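Local coordinates for acyl-CoA dehydrogenase (Bacillus subtilis, PDB 5LNX), which catalyses the FAD-dependent oxidation of saturated acyl-CoA to 2,3-dehydroacyl-CoA, passing the electrons to an acceptor, at residues H258-D261 against Y262-R266; A292-H295 against L296-A300; K318-A321 against S322-V326. All coordinates share one frame; numbering follows the deposited sequence.

All three interactions are local, each joining successive turns of one helix, so none closes a long loop. They follow in series along the chain and neither nest nor cross. Interaction 1 comes first, at the C-terminal end of helix 229-265. Interaction 2 lies in helix 277-305 and interaction 3 in the next helix, 311-326. Interaction 1 stands apart, its centre about 26 Å from that of interaction 2 and about 23 Å from that of interaction 3. Interactions 2 and 3 touch: CB of Ala292 packs 3.6 Å from CE2 of Phe320, and Leu296 packs there too. All belong to the C-terminal domain, and each also meets the second subunit.

Interaction 1 (H258-D261 against Y262-R266); sequences HAVD and YAKQR. With FAD (flavin-adenine dinucleotide), chain Q.
Val260 and Lys264 run alongside each other on one flank of the helix. CG1 of Val260 meets CD of Lys264 at 3.8 Å. The lysine has CG beside its backbone N (chi1 -85°), which brings its aliphatic part back along the preceding turn. The backbone bond from Tyr262 N to His258 O is 2.9 Å long, and Ala263 N binds Ala259 O at 3.1 Å. Further on, the bonds of Lys264 N and Gln265 N to the carbonyls behind them are weak. Arg266 is the first residue to leave helical geometry. Its CB sits 3.5 Å above one face of the Tyr262 ring, nearer the edge of the ring than its middle. This ring also stacks with Tyr336. The arginine chain bends at its second torsion (chi2 70°) and is otherwise extended, and it reaches the FAD pyrophosphate. NE donates to FAD O1A at 2.9 Å, and NH2 adds a weak bond to the same oxygen at 3.2 Å. The NH1 group binds Pro126 O of the third subunit. The arrangement is a helix C-terminus delivering an arginine to the FAD diphosphate, in a site shared between subunits of this acyl-CoA dehydrogenase.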
loop_
_atom_site.group_PDB
_atom_site.type_symbol
_atom_site.label_atom_id
_atom_site.label_comp_id
_atom_site.label_asym_id
_atom_site.label_seq_id
_atom_site.Cartn_x
_atom_site.Cartn_y
_atom_site.Cartn_z
ATOM N N HIS D 258 14.861 -11.245 13.574
ATOM C CA HIS D 258 14.048 -11.820 14.631
ATOM C C HIS D 258 12.883 -12.597 14.034
ATOM O O HIS D 258 12.589 -13.735 14.451
ATOM C CB HIS D 258 13.499 -10.743 15.563
ATOM C CG HIS D 258 14.480 -10.250 16.576
ATOM N ND1 HIS D 258 15.311 -9.176 16.347
ATOM C CD2 HIS D 258 14.753 -10.676 17.831
ATOM C CE1 HIS D 258 16.055 -8.964 17.418
ATOM N NE2 HIS D 258 15.731 -9.856 18.335
ATOM N N ALA D 259 12.228 -11.976 13.051
ATOM C CA ALA D 259 11.036 -12.551 12.417
ATOM C C ALA D 259 11.312 -13.888 11.694
ATOM O O ALA D 259 10.458 -14.766 11.660
ATOM C CB ALA D 259 10.430 -11.562 11.440
ATOM N N VAL D 260 12.500 -14.008 11.115
ATOM C CA VAL D 260 12.889 -15.189 10.350
ATOM C C VAL D 260 13.092 -16.370 11.303
ATOM O O VAL D 260 12.423 -17.403 11.207
ATOM C CB VAL D 260 14.186 -14.945 9.551
ATOM C CG1 VAL D 260 14.747 -16.258 9.003
ATOM C CG2 VAL D 260 13.935 -13.968 8.416
ATOM N N ASP D 261 14.042 -16.186 12.204
ATOM C CA ASP D 261 14.342 -17.073 13.320
ATOM C C ASP D 261 13.067 -17.562 14.038
ATOM O O ASP D 261 12.858 -18.770 14.246
ATOM C CB ASP D 261 15.286 -16.267 14.295
ATOM C CG ASP D 261 15.521 -16.969 15.622
ATOM O OD1 ASP D 261 14.500 -17.093 16.280
ATOM O OD2 ASP D 261 16.661 -17.334 16.063
ATOM N N TYR D 262 12.219 -16.645 14.456
ATOM C CA TYR D 262 10.988 -17.071 15.170
ATOM C C TYR D 262 10.100 -17.930 14.270
ATOM O O TYR D 262 9.504 -18.901 14.726
ATOM C CB TYR D 262 10.174 -15.895 15.697
ATOM C CG TYR D 262 8.947 -16.304 16.472
ATOM C CD1 TYR D 262 9.004 -16.593 17.846
ATOM C CD2 TYR D 262 7.713 -16.392 15.838
ATOM C CE1 TYR D 262 7.868 -16.977 18.549
ATOM C CE2 TYR D 262 6.575 -16.797 16.525
ATOM C CZ TYR D 262 6.656 -17.078 17.883
ATOM O OH TYR D 262 5.491 -17.421 18.555
ATOM N N ALA D 263 9.976 -17.509 13.017
ATOM C CA ALA D 263 9.041 -18.087 12.052
ATOM C C ALA D 263 9.418 -19.504 11.645
ATOM O O ALA D 263 8.597 -20.227 11.063
ATOM C CB ALA D 263 8.974 -17.212 10.810
ATOM N N LYS D 264 10.695 -19.811 11.839
ATOM C CA LYS D 264 11.309 -21.086 11.470
ATOM C C LYS D 264 11.107 -22.107 12.574
ATOM O O LYS D 264 10.954 -23.308 12.308
ATOM C CB LYS D 264 12.823 -20.915 11.243
ATOM C CG LYS D 264 13.188 -20.461 9.838
ATOM C CD LYS D 264 14.607 -19.950 9.762
ATOM C CE LYS D 264 15.575 -21.109 9.646
ATOM N NZ LYS D 264 16.976 -20.632 9.779
ATOM N N GLN D 265 11.149 -21.602 13.804
ATOM C CA GLN D 265 11.091 -22.384 15.038
ATOM C C GLN D 265 9.639 -22.611 15.438
ATOM O O GLN D 265 9.258 -23.685 15.918
ATOM C CB GLN D 265 11.819 -21.612 16.169
ATOM C CG GLN D 265 11.319 -21.913 17.601
ATOM C CD GLN D 265 11.252 -20.713 18.578
ATOM O OE1 GLN D 265 10.268 -20.578 19.332
ATOM N NE2 GLN D 265 12.218 -19.806 18.516
ATOM N N ARG D 266 8.833 -21.580 15.287
ATOM C CA ARG D 266 7.441 -21.626 15.746
ATOM C C ARG D 266 6.575 -22.509 14.850
ATOM O O ARG D 266 6.461 -22.264 13.644
ATOM C CB ARG D 266 6.824 -20.236 15.797
ATOM C CG ARG D 266 5.352 -20.265 16.159
ATOM C CD ARG D 266 5.127 -20.673 17.603
ATOM N NE ARG D 266 3.710 -20.592 17.928
ATOM C CZ ARG D 266 3.197 -20.830 19.132
ATOM N NH1 ARG D 266 3.975 -21.264 20.112
ATOM N NH2 ARG D 266 1.876 -20.691 19.347
HETATM P PA FAD Q . 0.490 -18.254 16.329
HETATM O O1A FAD Q . 1.853 -18.763 16.755
HETATM O O2A FAD Q . -0.687 -19.136 16.083
HETATM O O5B FAD Q . 0.679 -17.582 14.867
HETATM C C5B FAD Q . 1.747 -16.662 14.632
HETATM C C4B FAD Q . 1.767 -16.173 13.180
HETATM O O4B FAD Q . 1.734 -17.305 12.321
HETATM C C3B FAD Q . 0.576 -15.307 12.837
HETATM O O3B FAD Q . 0.984 -14.155 12.094
HETATM C C2B FAD Q . -0.316 -16.188 12.002
HETATM O O2B FAD Q . -0.945 -15.410 10.982
HETATM C C1B FAD Q . 0.666 -17.164 11.408
HETATM N N9A FAD Q . 0.116 -18.471 11.057
HETATM C C8A FAD Q . 0.189 -19.607 11.775
HETATM N N7A FAD Q . -0.375 -20.640 11.101
HETATM C C5A FAD Q . -0.783 -20.141 9.911
HETATM C C6A FAD Q . -1.425 -20.663 8.692
HETATM N N6A FAD Q . -1.776 -21.953 8.642
HETATM N N1A FAD Q . -1.637 -19.806 7.657
HETATM C C2A FAD Q . -1.293 -18.498 7.718
HETATM N N3A FAD Q . -0.688 -17.975 8.785
HETATM C C4A FAD Q . -0.431 -18.718 9.881
HETATM N N1 FAD Q . -7.055 -16.079 23.633
HETATM C C2 FAD Q . -8.199 -16.524 24.229
HETATM O O2 FAD Q . -8.609 -17.681 23.978
HETATM N N3 FAD Q . -8.912 -15.728 25.066
HETATM C C4 FAD Q . -8.558 -14.473 25.365
HETATM O O4 FAD Q . -9.235 -13.788 26.156
HETATM C C4X FAD Q . -7.338 -13.930 24.760
HETATM N N5 FAD Q . -6.948 -12.666 25.012
HETATM C C5X FAD Q . -5.814 -12.162 24.459
HETATM C C6 FAD Q . -5.402 -10.876 24.789
HETATM C C7 FAD Q . -4.261 -10.346 24.228
HETATM C C7M FAD Q . -3.850 -8.943 24.566
HETATM C C8 FAD Q . -3.444 -11.171 23.335
HETATM C C8M FAD Q . -2.194 -10.623 22.710
HETATM C C9 FAD Q . -3.839 -12.457 23.019
HETATM C C9A FAD Q . -4.996 -13.012 23.545
HETATM N N10 FAD Q . -5.412 -14.346 23.236
HETATM C C10 FAD Q . -6.577 -14.824 23.855
HETATM C "C1'" FAD Q . -4.626 -15.250 22.371
HETATM C "C2'" FAD Q . -4.784 -15.044 20.879
HETATM O "O2'" FAD Q . -6.003 -15.673 20.544
HETATM C "C3'" FAD Q . -3.612 -15.653 20.106
HETATM O "O3'" FAD Q . -2.467 -14.770 20.180
HETATM C "C4'" FAD Q . -3.887 -15.988 18.630
HETATM O "O4'" FAD Q . -5.065 -16.802 18.512
HETATM C "C5'" FAD Q . -2.713 -16.690 17.945
HETATM O "O5'" FAD Q . -1.845 -17.326 18.898
HETATM P P FAD Q . -0.209 -17.184 18.858
HETATM O O1P FAD Q . 0.072 -15.826 19.479
HETATM O O2P FAD Q . 0.523 -18.421 19.345
HETATM O O3P FAD Q . 0.103 -17.012 17.275
#

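Interaction 2 (A292-H295 against L296-A300); sequences AARH and LVYHA
Arg294 and Tyr298, one helical turn apart, carry the main side-chain contact. CG of the arginine meets the ring at CD2, 3.6 Å away, and CE2 is only slightly farther. It is the aliphatic part of Arg294 that touches the tyrosine. The two side chains cross at a slant, with the guanidinium and ring planes 53° apart. The arginine's CG lies opposite its backbone N (chi1 -177°), which brings it alongside the Tyr298 ring, while the guanidinium runs off the other way. Tyr298 has CG beside its own backbone N (chi1 -74°), which turns the ring back toward Arg294. Over one face of the ring, CG1 of Val297 sits above the centre at 4.3 Å. The tyrosine OH binds ND1 of His72 on helix 64-77. The backbone is a regular alpha-helix. Val297 N binds Ala293 O at 3.0 Å in a nearly straight bond, and Tyr298 N binds Arg294 O at 3.1 Å. This helix, 277-305, belongs to the helical C-terminal domain of the acyl-CoA dehydrogenase fold. Val297 packs against Ile242 and Ala245 of helix 229-265. Leu296 folds back over the preceding turn, with CG 3.6 Å from Ala292 O, and also meets Ala317 of helix 311-326. His295 and His299 look toward the second subunit. The His295 ring meets that of His299 of the second subunit, and the His299 ring meets that of its His295. The reciprocal pairs are consistent with a twofold axis nearby. Within the chain, the backbone N of His299 donates to His295 O at 3.0 Å.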
loop_
_atom_site.group_PDB
_atom_site.type_symbol
_atom_site.label_atom_id
_atom_site.label_comp_id
_atom_site.label_asym_id
_atom_site.label_seq_id
_atom_site.Cartn_x
_atom_site.Cartn_y
_atom_site.Cartn_z
ATOM N N ALA D 292 16.786 -2.448 -0.657
ATOM C CA ALA D 292 16.494 -1.174 -1.302
ATOM C C ALA D 292 16.984 -0.011 -0.439
ATOM O O ALA D 292 17.762 0.834 -0.885
ATOM C CB ALA D 292 14.991 -1.055 -1.537
ATOM N N ALA D 293 16.532 -0.024 0.815
ATOM C CA ALA D 293 16.932 0.956 1.823
ATOM C C ALA D 293 18.434 1.010 2.004
ATOM O O ALA D 293 19.029 2.088 2.003
ATOM C CB ALA D 293 16.277 0.645 3.150
ATOM N N ARG D 294 19.060 -0.153 2.139
ATOM C CA ARG D 294 20.511 -0.200 2.363
ATOM C C ARG D 294 21.251 0.687 1.357
ATOM O O ARG D 294 22.101 1.491 1.740
ATOM C CB ARG D 294 21.073 -1.623 2.299
ATOM C CG ARG D 294 22.567 -1.642 2.606
ATOM C CD ARG D 294 23.114 -2.966 3.099
ATOM N NE ARG D 294 23.112 -4.009 2.074
ATOM C CZ ARG D 294 22.137 -4.895 1.897
ATOM N NH1 ARG D 294 21.051 -4.887 2.669
ATOM N NH2 ARG D 294 22.243 -5.790 0.924
ATOM N N HIS D 295 20.897 0.554 0.080
ATOM C CA HIS D 295 21.638 1.207 -1.030
ATOM C C HIS D 295 21.354 2.703 -1.102
ATOM O O HIS D 295 22.219 3.498 -1.468
ATOM C CB HIS D 295 21.251 0.617 -2.394
ATOM C CG HIS D 295 21.446 -0.857 -2.519
ATOM N ND1 HIS D 295 22.459 -1.551 -1.901
ATOM C CD2 HIS D 295 20.720 -1.773 -3.198
ATOM C CE1 HIS D 295 22.331 -2.837 -2.179
ATOM N NE2 HIS D 295 21.288 -2.995 -2.971
ATOM N N LEU D 296 20.123 3.073 -0.789
ATOM C CA LEU D 296 19.753 4.488 -0.704
ATOM C C LEU D 296 20.616 5.193 0.340
ATOM O O LEU D 296 21.152 6.269 0.082
ATOM C CB LEU D 296 18.285 4.653 -0.311
ATOM C CG LEU D 296 17.247 4.333 -1.371
ATOM C CD1 LEU D 296 15.864 4.457 -0.763
ATOM C CD2 LEU D 296 17.368 5.243 -2.573
ATOM N N VAL D 297 20.736 4.550 1.497
ATOM C CA VAL D 297 21.501 5.075 2.627
ATOM C C VAL D 297 22.974 5.260 2.281
ATOM O O VAL D 297 23.521 6.354 2.387
ATOM C CB VAL D 297 21.416 4.138 3.858
ATOM C CG1 VAL D 297 22.385 4.581 4.951
ATOM C CG2 VAL D 297 20.000 4.092 4.403
ATOM N N TYR D 298 23.603 4.176 1.858
ATOM C CA TYR D 298 25.056 4.162 1.626
ATOM C C TYR D 298 25.529 4.943 0.411
ATOM O O TYR D 298 26.643 5.455 0.411
ATOM C CB TYR D 298 25.582 2.719 1.599
ATOM C CG TYR D 298 25.603 2.156 3.000
ATOM C CD1 TYR D 298 26.494 2.655 3.953
ATOM C CD2 TYR D 298 24.667 1.205 3.407
ATOM C CE1 TYR D 298 26.465 2.214 5.271
ATOM C CE2 TYR D 298 24.634 0.749 4.712
ATOM C CZ TYR D 298 25.534 1.252 5.641
ATOM O OH TYR D 298 25.546 0.776 6.921
ATOM N N HIS D 299 24.697 5.020 -0.619
ATOM C CA HIS D 299 25.002 5.852 -1.777
ATOM C C HIS D 299 24.886 7.347 -1.418
ATOM O O HIS D 299 25.685 8.178 -1.863
ATOM C CB HIS D 299 24.083 5.523 -2.953
ATOM C CG HIS D 299 24.254 6.438 -4.124
ATOM N ND1 HIS D 299 25.453 6.575 -4.786
ATOM C CD2 HIS D 299 23.385 7.271 -4.746
ATOM C CE1 HIS D 299 25.318 7.448 -5.769
ATOM N NE2 HIS D 299 24.071 7.884 -5.770
ATOM N N ALA D 300 23.874 7.669 -0.621
ATOM C CA ALA D 300 23.700 9.016 -0.069
ATOM C C ALA D 300 24.922 9.449 0.741
ATOM O O ALA D 300 25.369 10.602 0.660
ATOM C CB ALA D 300 22.457 9.074 0.800
#

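Interaction 3 (K318-A321 against S322-V326); sequences KQFA and SDAAV
Lys318 O is gripped twice by Ser322, by the backbone N at 3.1 Å and by the hydroxyl OG at 2.5 Å. The serine OG stands between its own backbone N and carbonyl carbon (chi1 60°), which turns it back to the preceding turn. Asn364 ND2 also bonds to this hydroxyl. One step on, Gln319 and Asp323 are joined twice. Asp323 N binds Gln319 O at 3.2 Å, and the amide NE2 of Gln319 donates to Asp323 OD2 at 2.9 Å. The amide meets OD2 from above the carboxylate plane, and the two planes are 51° apart. A bend at the second torsion of Gln319 brings the amide to the acid. OD2 also forms a salt bridge with Arg368, while OD1 accepts from Gln358. Replacing Asp323 by an alanine would probably deprive Arg368 of this charge partner and leave the Gln319 amide freer to turn. Farther along, Ala324 N binds Phe320 O at 2.9 Å. The Lys318 ammonium binds the carbonyl oxygens of Thr357 and Gly362. Ala321 and Ala325 pack on Ala248 of helix 229-265, and Gln319 lies on helix 364-376. Phe320 packs on Ala292, Ala293 and Leu296 of helix 277-305 and on Phe320 of the second subunit, so helix 311-326 lies among three helices of its own chain and reaches a neighbouring subunit.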
loop_
_atom_site.group_PDB
_atom_site.type_symbol
_atom_site.label_atom_id
_atom_site.label_comp_id
_atom_site.label_asym_id
_atom_site.label_seq_id
_atom_site.Cartn_x
_atom_site.Cartn_y
_atom_site.Cartn_z
ATOM N N LYS D 318 15.805 8.749 3.947
ATOM C CA LYS D 318 15.132 8.986 5.241
ATOM C C LYS D 318 13.679 8.521 5.171
ATOM O O LYS D 318 13.209 7.771 6.026
ATOM C CB LYS D 318 15.158 10.475 5.613
ATOM C CG LYS D 318 14.843 10.792 7.074
ATOM C CD LYS D 318 13.354 11.003 7.333
ATOM C CE LYS D 318 13.121 11.653 8.688
ATOM N NZ LYS D 318 11.672 11.730 9.077
ATOM N N GLN D 319 13.025 8.910 4.087
ATOM C CA GLN D 319 11.628 8.562 3.821
ATOM C C GLN D 319 11.440 7.069 3.531
ATOM O O GLN D 319 10.450 6.454 3.951
ATOM C CB GLN D 319 11.101 9.373 2.627
ATOM C CG GLN D 319 9.632 9.131 2.283
ATOM C CD GLN D 319 9.412 8.151 1.141
ATOM O OE1 GLN D 319 9.882 8.383 0.020
ATOM N NE2 GLN D 319 8.839 6.991 1.450
ATOM N N PHE D 320 12.368 6.499 2.776
ATOM C CA PHE D 320 12.221 5.109 2.345
ATOM C C PHE D 320 12.437 4.142 3.514
ATOM O O PHE D 320 11.566 3.342 3.839
ATOM C CB PHE D 320 13.161 4.749 1.189
ATOM C CG PHE D 320 12.810 3.458 0.554
ATOM C CD1 PHE D 320 11.841 3.409 -0.444
ATOM C CD2 PHE D 320 13.310 2.258 1.073
ATOM C CE1 PHE D 320 11.434 2.191 -0.972
ATOM C CE2 PHE D 320 12.899 1.044 0.555
ATOM C CZ PHE D 320 11.955 1.012 -0.461
ATOM N N ALA D 321 13.602 4.270 4.140
ATOM C CA ALA D 321 13.982 3.427 5.280
ATOM C C ALA D 321 12.973 3.553 6.414
ATOM O O ALA D 321 12.496 2.547 6.947
ATOM C CB ALA D 321 15.378 3.785 5.754
ATOM N N SER D 322 12.585 4.785 6.721
ATOM C CA SER D 322 11.627 5.051 7.808
ATOM C C SER D 322 10.305 4.323 7.573
ATOM O O SER D 322 9.828 3.590 8.425
ATOM C CB SER D 322 11.397 6.569 8.003
ATOM O OG SER D 322 10.877 7.215 6.848
ATOM N N ASP D 323 9.704 4.552 6.424
ATOM C CA ASP D 323 8.420 3.928 6.078
ATOM C C ASP D 323 8.536 2.413 6.033
ATOM O O ASP D 323 7.640 1.696 6.441
ATOM C CB ASP D 323 7.921 4.423 4.706
ATOM C CG ASP D 323 7.421 5.856 4.748
ATOM O OD1 ASP D 323 7.392 6.438 5.845
ATOM O OD2 ASP D 323 7.026 6.381 3.690
ATOM N N ALA D 324 9.630 1.953 5.454
ATOM C CA ALA D 324 9.925 0.520 5.340
ATOM C C ALA D 324 10.014 -0.111 6.717
ATOM O O ALA D 324 9.602 -1.247 6.936
ATOM C CB ALA D 324 11.226 0.296 4.558
ATOM N N ALA D 325 10.585 0.642 7.634
ATOM C CA ALA D 325 10.853 0.158 8.988
ATOM C C ALA D 325 9.563 0.018 9.779
ATOM O O ALA D 325 9.319 -0.993 10.434
ATOM C CB ALA D 325 11.815 1.107 9.688
ATOM N N VAL D 326 8.753 1.060 9.739
ATOM C CA VAL D 326 7.405 1.016 10.326
ATOM C C VAL D 326 6.679 -0.214 9.861
ATOM O O VAL D 326 5.930 -0.820 10.622
ATOM C CB VAL D 326 6.552 2.223 9.910
ATOM C CG1 VAL D 326 5.164 2.145 10.510
ATOM C CG2 VAL D 326 7.215 3.496 10.362
#